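Local coordinates for RimK-related lysine biosynthesis protein (Thermococcus kodakarensis, PDB 5K2M) that binds ADP and magnesium ions and is probably an ATP-dependent ligase of the RimK family, LysX subfamily, acting in amino-acid biosynthesis, at residues 80-85 against 122-127; 97-102 against 158-163; 227-232 against 239-244. All blocks are in the same frame, centred on the assembly; numbering follows the deposited sequence.

Contact 1. Residues 80-85 against 122-127. With ADP (adenosine-5'-diphosphate), chain O; PO4 (phosphate ion), chain P.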
loop_
_atom_site.group_PDB
_atom_site.type_symbol
_atom_site.label_atom_id
_atom_site.label_comp_id
_atom_site.label_asym_id
_atom_site.label_seq_id
_atom_site.Cartn_x
_atom_site.Cartn_y
_atom_site.Cartn_z
ATOM N N ALA A 80 32.313 -3.883 29.660
ATOM C CA ALA A 80 33.482 -3.357 30.377
ATOM C C ALA A 80 33.399 -1.838 30.585
ATOM O O ALA A 80 33.779 -1.331 31.643
ATOM C CB ALA A 80 34.772 -3.728 29.652
ATOM N N GLY A 81 32.875 -1.118 29.592
ATOM C CA GLY A 81 32.821 0.352 29.645
ATOM C C GLY A 81 31.772 0.954 30.569
ATOM O O GLY A 81 31.730 2.162 30.751
ATOM N N ASP A 82 30.909 0.122 31.133
ATOM C CA ASP A 82 29.872 0.576 32.031
ATOM C C ASP A 82 30.217 0.132 33.437
ATOM O O ASP A 82 30.384 -1.065 33.673
ATOM C CB ASP A 82 28.518 -0.014 31.615
ATOM C CG ASP A 82 27.384 0.563 32.413
ATOM O OD1 ASP A 82 26.875 1.615 31.996
ATOM O OD2 ASP A 82 27.058 0.022 33.493
ATOM N N LYS A 83 30.324 1.071 34.375
ATOM C CA LYS A 83 30.740 0.717 35.730
ATOM C C LYS A 83 29.845 -0.369 36.308
ATOM O O LYS A 83 30.330 -1.303 36.925
ATOM C CB LYS A 83 30.740 1.936 36.662
ATOM C CG LYS A 83 31.764 3.013 36.333
ATOM C CD LYS A 83 33.177 2.486 36.474
ATOM C CE LYS A 83 34.197 3.611 36.610
ATOM N NZ LYS A 83 34.288 4.461 35.388
ATOM N N LEU A 84 28.540 -0.263 36.072
ATOM C CA LEU A 84 27.576 -1.139 36.723
ATOM C C LEU A 84 27.542 -2.510 36.079
ATOM O O LEU A 84 27.607 -3.506 36.774
ATOM C CB LEU A 84 26.183 -0.496 36.727
ATOM C CG LEU A 84 25.051 -1.191 37.478
ATOM C CD1 LEU A 84 25.515 -1.786 38.797
ATOM C CD2 LEU A 84 23.925 -0.214 37.753
ATOM N N PHE A 85 27.441 -2.566 34.757
ATOM C CA PHE A 85 27.492 -3.858 34.047
ATOM C C PHE A 85 28.827 -4.560 34.333
ATOM O O PHE A 85 28.861 -5.781 34.544
ATOM C CB PHE A 85 27.305 -3.693 32.532
ATOM C CG PHE A 85 25.870 -3.626 32.079
ATOM C CD1 PHE A 85 25.082 -2.506 32.342
ATOM C CD2 PHE A 85 25.313 -4.673 31.337
ATOM C CE1 PHE A 85 23.764 -2.431 31.895
ATOM C CE2 PHE A 85 23.993 -4.616 30.900
ATOM C CZ PHE A 85 23.219 -3.489 31.178
ATOM N N LYS A 122 29.992 8.016 41.241
ATOM C CA LYS A 122 30.609 8.115 39.927
ATOM C C LYS A 122 29.615 7.729 38.851
ATOM O O LYS A 122 28.744 6.894 39.099
ATOM C CB LYS A 122 31.861 7.238 39.848
ATOM C CG LYS A 122 31.592 5.766 40.006
ATOM C CD LYS A 122 32.861 4.947 39.883
ATOM C CE LYS A 122 33.697 4.938 41.145
ATOM N NZ LYS A 122 34.739 3.860 41.112
ATOM N N PRO A 123 29.722 8.360 37.668
ATOM C CA PRO A 123 28.817 8.059 36.577
ATOM C C PRO A 123 29.194 6.730 35.937
ATOM O O PRO A 123 30.361 6.309 35.961
ATOM C CB PRO A 123 29.030 9.219 35.603
ATOM C CG PRO A 123 30.451 9.619 35.824
ATOM C CD PRO A 123 30.766 9.320 37.264
ATOM N N VAL A 124 28.194 6.091 35.368
ATOM C CA VAL A 124 28.329 4.727 34.910
ATOM C C VAL A 124 29.187 4.613 33.627
ATOM O O VAL A 124 29.843 3.599 33.392
ATOM C CB VAL A 124 26.907 4.125 34.792
ATOM C CG1 VAL A 124 26.229 4.504 33.473
ATOM C CG2 VAL A 124 26.945 2.642 35.011
ATOM N N PHE A 125 29.248 5.680 32.832
ATOM C CA PHE A 125 29.894 5.615 31.521
ATOM C C PHE A 125 31.165 6.448 31.421
ATOM O O PHE A 125 31.771 6.527 30.348
ATOM C CB PHE A 125 28.913 6.058 30.433
ATOM C CG PHE A 125 28.498 7.483 30.551
ATOM C CD1 PHE A 125 27.406 7.835 31.334
ATOM C CD2 PHE A 125 29.206 8.478 29.906
ATOM C CE1 PHE A 125 27.031 9.149 31.466
ATOM C CE2 PHE A 125 28.826 9.799 30.020
ATOM C CZ PHE A 125 27.738 10.140 30.799
ATOM N N GLY A 126 31.579 7.062 32.516
ATOM C CA GLY A 126 32.712 7.972 32.485
ATOM C C GLY A 126 34.085 7.321 32.400
ATOM O O GLY A 126 34.214 6.103 32.444
ATOM N N SER A 127 35.095 8.180 32.256
ATOM C CA SER A 127 36.506 7.823 32.273
ATOM C C SER A 127 37.331 9.038 32.738
ATOM O O SER A 127 36.787 10.134 32.932
ATOM C CB SER A 127 36.955 7.386 30.869
ATOM O OG SER A 127 38.250 6.798 30.873
HETATM P PB ADP O . 37.331 6.349 35.771
HETATM O O1B ADP O . 38.823 6.198 35.886
HETATM O O2B ADP O . 36.860 7.780 35.660
HETATM O O3B ADP O . 36.668 5.476 34.735
HETATM P PA ADP O . 37.476 5.094 38.376
HETATM O O1A ADP O . 38.667 4.316 37.853
HETATM O O2A ADP O . 36.459 4.296 39.126
HETATM O O3A ADP O . 36.729 5.902 37.206
HETATM O "O5'" ADP O . 37.986 6.274 39.333
HETATM C "C5'" ADP O . 39.088 7.083 38.989
HETATM C "C4'" ADP O . 40.088 7.106 40.132
HETATM O "O4'" ADP O . 39.461 7.641 41.303
HETATM C "C3'" ADP O . 40.648 5.748 40.526
HETATM O "O3'" ADP O . 41.823 5.415 39.770
HETATM C "C2'" ADP O . 40.948 5.962 41.998
HETATM O "O2'" ADP O . 42.200 6.615 42.199
HETATM C "C1'" ADP O . 39.874 6.918 42.457
HETATM N N9 ADP O . 38.728 6.174 43.000
HETATM C C8 ADP O . 37.646 5.754 42.312
HETATM N N7 ADP O . 36.787 5.083 43.099
HETATM C C5 ADP O . 37.341 5.060 44.326
HETATM C C6 ADP O . 36.959 4.535 45.636
HETATM N N6 ADP O . 35.794 3.871 45.793
HETATM N N1 ADP O . 37.814 4.738 46.658
HETATM C C2 ADP O . 38.974 5.393 46.514
HETATM N N3 ADP O . 39.391 5.902 45.355
HETATM C C4 ADP O . 38.624 5.773 44.252
HETATM P P PO4 P . 40.482 5.338 33.176
HETATM O O1 PO4 P . 40.846 4.882 34.569
HETATM O O2 PO4 P . 40.999 6.742 32.895
HETATM O O3 PO4 P . 41.109 4.375 32.199
HETATM O O4 PO4 P . 38.992 5.374 33.010
HETATM O O HOH W 1 32.923 3.593 32.938
HETATM O O HOH W 2 33.069 4.198 29.506
HETATM O O HOH W 3 32.909 6.628 36.396
#

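Contact 2. Residues 97-102 against 158-163. With ADP (adenosine-5'-diphosphate), chain O.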
loop_
_atom_site.group_PDB
_atom_site.type_symbol
_atom_site.label_atom_id
_atom_site.label_comp_id
_atom_site.label_asym_id
_atom_site.label_seq_id
_atom_site.Cartn_x
_atom_site.Cartn_y
_atom_site.Cartn_z
ATOM N N PRO A 97 35.397 -3.328 45.556
ATOM C CA PRO A 97 34.870 -2.528 46.644
ATOM C C PRO A 97 33.376 -2.764 46.813
ATOM O O PRO A 97 32.678 -3.088 45.847
ATOM C CB PRO A 97 35.123 -1.088 46.193
ATOM C CG PRO A 97 36.174 -1.185 45.141
ATOM C CD PRO A 97 35.906 -2.492 44.460
ATOM N N GLU A 98 32.908 -2.628 48.042
ATOM C CA GLU A 98 31.478 -2.600 48.331
ATOM C C GLU A 98 30.806 -1.567 47.457
ATOM O O GLU A 98 31.284 -0.442 47.367
ATOM C CB GLU A 98 31.234 -2.205 49.775
ATOM C CG GLU A 98 30.212 -3.071 50.458
ATOM C CD GLU A 98 30.882 -4.211 51.177
ATOM O OE1 GLU A 98 30.939 -5.320 50.594
ATOM O OE2 GLU A 98 31.382 -3.970 52.303
ATOM N N TRP A 99 29.685 -1.941 46.845
ATOM C CA TRP A 99 28.989 -1.058 45.930
ATOM C C TRP A 99 27.488 -1.115 46.124
ATOM O O TRP A 99 26.942 -2.056 46.703
ATOM C CB TRP A 99 29.331 -1.414 44.479
ATOM C CG TRP A 99 28.862 -2.766 44.108
ATOM C CD1 TRP A 99 29.489 -3.951 44.362
ATOM C CD2 TRP A 99 27.643 -3.085 43.444
ATOM N NE1 TRP A 99 28.732 -4.998 43.891
ATOM C CE2 TRP A 99 27.592 -4.493 43.321
ATOM C CE3 TRP A 99 26.581 -2.319 42.945
ATOM C CZ2 TRP A 99 26.530 -5.149 42.706
ATOM C CZ3 TRP A 99 25.529 -2.968 42.341
ATOM C CH2 TRP A 99 25.512 -4.374 42.219
ATOM N N LYS A 100 26.821 -0.094 45.603
ATOM C CA LYS A 100 25.378 -0.003 45.688
ATOM C C LYS A 100 24.871 0.770 44.469
ATOM O O LYS A 100 25.539 1.691 43.992
ATOM C CB LYS A 100 25.000 0.690 46.992
ATOM C CG LYS A 100 23.647 0.292 47.556
ATOM C CD LYS A 100 23.671 -1.051 48.269
ATOM C CE LYS A 100 22.252 -1.445 48.642
ATOM N NZ LYS A 100 22.200 -2.736 49.372
ATOM N N ALA A 101 23.725 0.358 43.938
ATOM C CA ALA A 101 23.119 1.040 42.813
ATOM C C ALA A 101 21.649 1.348 43.088
ATOM O O ALA A 101 20.897 0.510 43.627
ATOM C CB ALA A 101 23.269 0.213 41.540
ATOM N N ALA A 102 21.259 2.566 42.738
ATOM C CA ALA A 102 19.873 3.012 42.841
ATOM C C ALA A 102 19.413 3.579 41.503
ATOM O O ALA A 102 20.231 3.973 40.652
ATOM C CB ALA A 102 19.731 4.050 43.946
ATOM N N ILE A 158 21.197 6.810 36.603
ATOM C CA ILE A 158 21.597 5.523 37.157
ATOM C C ILE A 158 22.656 5.833 38.214
ATOM O O ILE A 158 23.757 6.309 37.896
ATOM C CB ILE A 158 22.170 4.590 36.076
ATOM C CG1 ILE A 158 21.251 4.555 34.850
ATOM C CG2 ILE A 158 22.386 3.192 36.637
ATOM C CD1 ILE A 158 19.813 4.175 35.128
ATOM N N HIS A 159 22.319 5.572 39.470
ATOM C CA HIS A 159 23.143 6.003 40.596
ATOM C C HIS A 159 23.995 4.877 41.136
ATOM O O HIS A 159 23.479 3.953 41.768
ATOM C CB HIS A 159 22.261 6.566 41.694
ATOM C CG HIS A 159 21.474 7.753 41.260
ATOM N ND1 HIS A 159 22.030 9.008 41.147
ATOM C CD2 HIS A 159 20.187 7.872 40.869
ATOM C CE1 HIS A 159 21.111 9.854 40.720
ATOM N NE2 HIS A 159 19.982 9.192 40.555
ATOM N N TYR A 160 25.303 4.980 40.891
ATOM C CA TYR A 160 26.278 3.956 41.235
ATOM C C TYR A 160 27.257 4.520 42.239
ATOM O O TYR A 160 27.819 5.619 42.039
ATOM C CB TYR A 160 27.019 3.515 39.967
ATOM C CG TYR A 160 28.158 2.548 40.189
ATOM C CD1 TYR A 160 27.945 1.183 40.223
ATOM C CD2 TYR A 160 29.459 3.013 40.360
ATOM C CE1 TYR A 160 28.997 0.297 40.412
ATOM C CE2 TYR A 160 30.515 2.145 40.558
ATOM C CZ TYR A 160 30.286 0.789 40.566
ATOM O OH TYR A 160 31.348 -0.062 40.755
ATOM N N PHE A 161 27.467 3.764 43.315
ATOM C CA PHE A 161 28.263 4.215 44.454
ATOM C C PHE A 161 29.178 3.096 44.945
ATOM O O PHE A 161 28.840 1.938 44.835
ATOM C CB PHE A 161 27.354 4.574 45.634
ATOM C CG PHE A 161 26.432 5.724 45.390
ATOM C CD1 PHE A 161 26.851 7.026 45.613
ATOM C CD2 PHE A 161 25.123 5.510 44.993
ATOM C CE1 PHE A 161 25.986 8.094 45.432
ATOM C CE2 PHE A 161 24.259 6.578 44.800
ATOM C CZ PHE A 161 24.692 7.869 45.021
ATOM N N GLN A 162 30.325 3.466 45.496
ATOM C CA GLN A 162 31.194 2.539 46.210
ATOM C C GLN A 162 31.513 3.090 47.586
ATOM O O GLN A 162 31.411 4.287 47.813
ATOM C CB GLN A 162 32.519 2.360 45.473
ATOM C CG GLN A 162 32.434 1.609 44.160
ATOM C CD GLN A 162 33.781 1.569 43.455
ATOM O OE1 GLN A 162 34.487 2.561 43.419
ATOM N NE2 GLN A 162 34.133 0.425 42.892
ATOM N N GLU A 163 31.886 2.210 48.505
ATOM C CA GLU A 163 32.579 2.628 49.722
ATOM C C GLU A 163 33.837 3.399 49.340
ATOM O O GLU A 163 34.494 3.058 48.357
ATOM C CB GLU A 163 32.978 1.410 50.569
ATOM C CG GLU A 163 34.020 0.510 49.919
ATOM C CD GLU A 163 34.369 -0.714 50.749
ATOM O OE1 GLU A 163 34.215 -0.678 51.980
ATOM O OE2 GLU A 163 34.786 -1.731 50.165
HETATM P PB ADP O . 37.331 6.349 35.771
HETATM O O1B ADP O . 38.823 6.198 35.886
HETATM O O2B ADP O . 36.860 7.780 35.660
HETATM O O3B ADP O . 36.668 5.476 34.735
HETATM P PA ADP O . 37.476 5.094 38.376
HETATM O O1A ADP O . 38.667 4.316 37.853
HETATM O O2A ADP O . 36.459 4.296 39.126
HETATM O O3A ADP O . 36.729 5.902 37.206
HETATM O "O5'" ADP O . 37.986 6.274 39.333
HETATM C "C5'" ADP O . 39.088 7.083 38.989
HETATM C "C4'" ADP O . 40.088 7.106 40.132
HETATM O "O4'" ADP O . 39.461 7.641 41.303
HETATM C "C3'" ADP O . 40.648 5.748 40.526
HETATM O "O3'" ADP O . 41.823 5.415 39.770
HETATM C "C2'" ADP O . 40.948 5.962 41.998
HETATM O "O2'" ADP O . 42.200 6.615 42.199
HETATM C "C1'" ADP O . 39.874 6.918 42.457
HETATM N N9 ADP O . 38.728 6.174 43.000
HETATM C C8 ADP O . 37.646 5.754 42.312
HETATM N N7 ADP O . 36.787 5.083 43.099
HETATM C C5 ADP O . 37.341 5.060 44.326
HETATM C C6 ADP O . 36.959 4.535 45.636
HETATM N N6 ADP O . 35.794 3.871 45.793
HETATM N N1 ADP O . 37.814 4.738 46.658
HETATM C C2 ADP O . 38.974 5.393 46.514
HETATM N N3 ADP O . 39.391 5.902 45.355
HETATM C C4 ADP O . 38.624 5.773 44.252
HETATM O O HOH W 4 32.793 -1.946 43.279
#

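Contact 3. Residues 227-232 against 239-244. With MG (magnesium ion), chain R; MG (magnesium ion), chain Q; ADP (adenosine-5'-diphosphate), chain O.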
loop_
_atom_site.group_PDB
_atom_site.type_symbol
_atom_site.label_atom_id
_atom_site.label_comp_id
_atom_site.label_asym_id
_atom_site.label_seq_id
_atom_site.Cartn_x
_atom_site.Cartn_y
_atom_site.Cartn_z
ATOM N N ALA A 227 42.425 -2.666 30.160
ATOM C CA ALA A 227 43.166 -1.989 31.214
ATOM C C ALA A 227 42.333 -2.076 32.468
ATOM O O ALA A 227 41.198 -1.624 32.497
ATOM C CB ALA A 227 43.430 -0.541 30.859
ATOM N N ILE A 228 42.915 -2.656 33.501
ATOM C CA ILE A 228 42.214 -2.945 34.725
ATOM C C ILE A 228 42.728 -2.012 35.819
ATOM O O ILE A 228 43.929 -1.753 35.887
ATOM C CB ILE A 228 42.435 -4.418 35.105
ATOM C CG1 ILE A 228 42.002 -5.307 33.929
ATOM C CG2 ILE A 228 41.661 -4.762 36.381
ATOM C CD1 ILE A 228 42.553 -6.704 33.964
ATOM N N ASP A 229 41.809 -1.487 36.635
ATOM C CA ASP A 229 42.143 -0.631 37.787
ATOM C C ASP A 229 41.972 -1.388 39.105
ATOM O O ASP A 229 40.881 -1.872 39.397
ATOM C CB ASP A 229 41.224 0.583 37.856
ATOM C CG ASP A 229 41.357 1.507 36.659
ATOM O OD1 ASP A 229 41.842 1.076 35.594
ATOM O OD2 ASP A 229 40.944 2.680 36.791
ATOM N N ILE A 230 43.030 -1.439 39.911
ATOM C CA ILE A 230 43.029 -2.194 41.162
ATOM C C ILE A 230 43.365 -1.264 42.342
ATOM O O ILE A 230 44.177 -0.352 42.199
ATOM C CB ILE A 230 44.026 -3.378 41.069
ATOM C CG1 ILE A 230 43.512 -4.417 40.066
ATOM C CG2 ILE A 230 44.245 -4.032 42.424
ATOM C CD1 ILE A 230 44.551 -5.430 39.613
ATOM N N PHE A 231 42.716 -1.483 43.489
ATOM C CA PHE A 231 43.005 -0.731 44.713
ATOM C C PHE A 231 43.637 -1.613 45.777
ATOM O O PHE A 231 43.184 -2.735 46.010
ATOM C CB PHE A 231 41.732 -0.170 45.353
ATOM C CG PHE A 231 40.934 0.770 44.484
ATOM C CD1 PHE A 231 41.467 1.357 43.350
ATOM C CD2 PHE A 231 39.628 1.090 44.851
ATOM C CE1 PHE A 231 40.720 2.230 42.595
ATOM C CE2 PHE A 231 38.871 1.963 44.096
ATOM C CZ PHE A 231 39.419 2.536 42.961
ATOM N N GLU A 232 44.665 -1.090 46.438
ATOM C CA GLU A 232 45.167 -1.682 47.677
ATOM C C GLU A 232 44.347 -1.121 48.829
ATOM O O GLU A 232 44.110 0.083 48.890
ATOM C CB GLU A 232 46.648 -1.353 47.890
ATOM C CG GLU A 232 47.558 -1.903 46.797
ATOM C CD GLU A 232 48.869 -1.154 46.686
ATOM O OE1 GLU A 232 48.867 0.006 46.212
ATOM O OE2 GLU A 232 49.907 -1.730 47.064
ATOM N N VAL A 239 39.342 -5.124 42.773
ATOM C CA VAL A 239 39.210 -4.685 41.395
ATOM C C VAL A 239 38.131 -3.617 41.349
ATOM O O VAL A 239 37.026 -3.834 41.818
ATOM C CB VAL A 239 38.844 -5.840 40.454
ATOM C CG1 VAL A 239 38.707 -5.326 39.024
ATOM C CG2 VAL A 239 39.903 -6.930 40.535
ATOM N N ASN A 240 38.464 -2.462 40.791
ATOM C CA ASN A 240 37.560 -1.329 40.788
ATOM C C ASN A 240 36.792 -1.264 39.477
ATOM O O ASN A 240 35.558 -1.201 39.454
ATOM C CB ASN A 240 38.333 -0.030 41.007
ATOM C CG ASN A 240 37.477 1.198 40.753
ATOM O OD1 ASN A 240 36.360 1.291 41.254
ATOM N ND2 ASN A 240 37.988 2.135 39.964
ATOM N N GLU A 241 37.547 -1.312 38.390
ATOM C CA GLU A 241 37.038 -1.010 37.080
ATOM C C GLU A 241 37.864 -1.713 36.016
ATOM O O GLU A 241 39.020 -2.032 36.250
ATOM C CB GLU A 241 37.191 0.491 36.897
ATOM C CG GLU A 241 36.527 1.007 35.670
ATOM C CD GLU A 241 37.180 2.233 35.102
ATOM O OE1 GLU A 241 38.317 2.614 35.468
ATOM O OE2 GLU A 241 36.529 2.796 34.225
ATOM N N VAL A 242 37.270 -1.932 34.848
ATOM C CA VAL A 242 37.999 -2.361 33.650
ATOM C C VAL A 242 37.695 -1.352 32.532
ATOM O O VAL A 242 36.661 -0.699 32.569
ATOM C CB VAL A 242 37.624 -3.804 33.244
ATOM C CG1 VAL A 242 38.002 -4.785 34.355
ATOM C CG2 VAL A 242 36.141 -3.928 32.938
ATOM N N ASN A 243 38.598 -1.216 31.561
ATOM C CA ASN A 243 38.490 -0.185 30.519
ATOM C C ASN A 243 38.778 -0.768 29.140
ATOM O O ASN A 243 39.874 -1.269 28.919
ATOM C CB ASN A 243 39.493 0.920 30.790
ATOM C CG ASN A 243 39.194 1.684 32.055
ATOM O OD1 ASN A 243 38.354 2.595 32.062
ATOM N ND2 ASN A 243 39.899 1.343 33.140
ATOM N N PRO A 244 37.805 -0.710 28.210
ATOM C CA PRO A 244 37.960 -1.322 26.885
ATOM C C PRO A 244 38.596 -0.476 25.768
ATOM O O PRO A 244 38.719 -0.969 24.649
ATOM C CB PRO A 244 36.525 -1.683 26.518
ATOM C CG PRO A 244 35.714 -0.610 27.150
ATOM C CD PRO A 244 36.432 -0.212 28.417
HETATM MG MG MG R . 37.786 4.000 33.393
HETATM MG MG MG Q . 39.823 4.239 36.177
HETATM P PB ADP O . 37.331 6.349 35.771
HETATM O O1B ADP O . 38.823 6.198 35.886
HETATM O O2B ADP O . 36.860 7.780 35.660
HETATM O O3B ADP O . 36.668 5.476 34.735
HETATM P PA ADP O . 37.476 5.094 38.376
HETATM O O1A ADP O . 38.667 4.316 37.853
HETATM O O2A ADP O . 36.459 4.296 39.126
HETATM O O3A ADP O . 36.729 5.902 37.206
HETATM O "O5'" ADP O . 37.986 6.274 39.333
HETATM C "C5'" ADP O . 39.088 7.083 38.989
HETATM C "C4'" ADP O . 40.088 7.106 40.132
HETATM O "O4'" ADP O . 39.461 7.641 41.303
HETATM C "C3'" ADP O . 40.648 5.748 40.526
HETATM O "O3'" ADP O . 41.823 5.415 39.770
HETATM C "C2'" ADP O . 40.948 5.962 41.998
HETATM O "O2'" ADP O . 42.200 6.615 42.199
HETATM C "C1'" ADP O . 39.874 6.918 42.457
HETATM N N9 ADP O . 38.728 6.174 43.000
HETATM C C8 ADP O . 37.646 5.754 42.312
HETATM N N7 ADP O . 36.787 5.083 43.099
HETATM C C5 ADP O . 37.341 5.060 44.326
HETATM C C6 ADP O . 36.959 4.535 45.636
HETATM N N6 ADP O . 35.794 3.871 45.793
HETATM N N1 ADP O . 37.814 4.738 46.658
HETATM C C2 ADP O . 38.974 5.393 46.514
HETATM N N3 ADP O . 39.391 5.902 45.355
HETATM C C4 ADP O . 38.624 5.773 44.252
HETATM O O HOH W 5 41.415 5.294 37.168
HETATM O O HOH W 6 36.113 4.299 31.985
#

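Contact 1. Residues 80-85 against 122-127
Lys83 bridges this contact to the nucleotide, its backbone and its side chain serving different partners. Its N donates to Val124 O over 2.8 Å, nearly straight at 167° and on a lone pair in the carbonyl plane. Its side chain, bent at chi2 and chi4, passes Pro123 O with CG and brings NZ to ADP O3B at 2.7 Å. Two waters also lie within bonding reach of NZ: one hands a proton on to Pro123 O, the other is 2.9 Å from both Gly81 O and Gly126 O. Glu241 OE2 competes for the same ammonium.

Lys122 reaches the same ligand from the other segment, its CD 3.8 Å from Lys83 CE. Its NZ meets ADP O2A at 2.7 Å and the adenine N7 at 3.1 Å, so one ammonium ties phosphate to base. Val124 CG2 packs on Leu84 CB (3.7 Å) and beside the carboxylate of Asp82. Asp82 is the N-cap residue of helix 83-90: its OD2 accepts from Phe85 N through its anti lone pair and weakly from Leu84 N, while Tyr58 of the second subunit bonds OD1. Two lysines clasping the nucleotide phosphates and N7 are characteristic of the ATP-grasp nucleotide site.

Contact 2. Residues 97-102 against 158-163
Trp99 and Gln162 face each other as a non-hydrogen-bonded pair in an antiparallel sheet of the ATP-grasp domain, where the N-to-C directions of strands 99-102 and 159-163 lie 162° apart. With Ala101 and Tyr160 they form one face; Lys100, Phe161, Ala102 and His159 form the other. Trp99 holds its CG between the backbone N and the carbonyl carbon (chi1 64°), and the ring edge takes Ala101 CB and Pro97 O in its plane. The indole meets Tyr160 only loosely, CE3 to CE1 at 4.4 Å, and packs on Leu84 and Leu88 of helix 83-90. On the other face Phe161 and His159 turn their ring edges to the carbonyl oxygens of Lys100 and Ala102, whose own bonds go to the backbone N atoms of these two residues. Lys100 NZ leaves the pair for Pro38 O of the second subunit.

Gln162 reaches out, extended beyond CG, to the base: its OE1 accepts from ADP N6 at 3.0 Å, as does Glu163 O, so two oxygens grip the exocyclic amine. Lys122 is another partner of OE1; NE2 donates to Asn240 OD1 and a water bonded to Pro97 O, with Pro97 CG 3.4 Å from NE2. At the strand end, extended Glu163 lays its carboxylate beside Glu98, with Lys235 as salt-bridge partner; Glu98 N donates to Glu163 OE2 at 3.0 Å, arriving 50° out of the carboxylate plane.

Contact 3. Residues 227-232 against 239-244
The Phe231 ring has Asn240 CB over one face, 3.4 Å above the plane and displaced toward the rim. The amide of Asn240 is turned only 23° from the ring plane, and Asn240 CG comes within 3.2 Å of Phe231 CZ. Ring atom CE2 approaches the adenine obliquely, 3.5 Å from ADP C5. Asn240 CG lies anti to its backbone N (chi1 169°), and ND2 gives ADP O2A a nearly straight bond. An alanine in place of Phe231 would probably leave Asn240 CB without the ring beneath it and open a gap beside the adenine, with the amide less firmly backed.

The side chains of Asp229 and Glu241 run side by side, their carboxylate planes 89° apart. Their closeness, OD2 to OE1 at 2.9 Å, is explained by a shared magnesium ion, which ADP O1A and O1B also bind. Arg173 forms a salt bridge with Asp229 OD1, and Arg187 hydrogen-bonds OD2. Glu241 OE1 bridges to the second magnesium, where OE2 binds at 1.9 Å together with Asn243 OD1 and ADP O3B. The two cations would offset the repulsion of the acids and phosphates. Asn243 ND2 steadies the amide weakly, through Glu241 OE1 and Ala227 O.

A classic beta bulge sets the pattern: Asn240 and Glu241 both lie opposite Asp229, whose N and O bond to Glu241 O and Asn240 N. An alpha-phosphate oxygen and the metals are thus served by consecutive residues. Ile228, Ile230, Val239 and Val242 form the apolar reverse face of this hairpin. Ile230 and Val239 pack toward helix 208-219, Val242 touches Ala80 of helix 74-80, and strand 170-177 flanks 225-233 on the side away from strand 236-243, outermost of its sheet within the chain.

How the contacts relate
All three contacts border the same ADP and are mainly buried; contacts 1 and 3 lie near the middle of the chain, whereas contact 2 is centred about 17 Å from the chain centre and includes the exposed Glu98. Contacts 1 and 2 meet the second subunit. Contacts 2 and 3 are both antiparallel strand pairs, from different sheets; contact 1 joins a helix start to a loop and relies on waters and lysines. Their chemistry divides the nucleotide: positive charge in contact 1, uncharged acceptors for the adenine amine in contact 2, acids with magnesium in contact 3. Gln162 links all three, through Lys122 and Asn240, while Lys83 and Glu241 form a salt bridge between contacts 1 and 3.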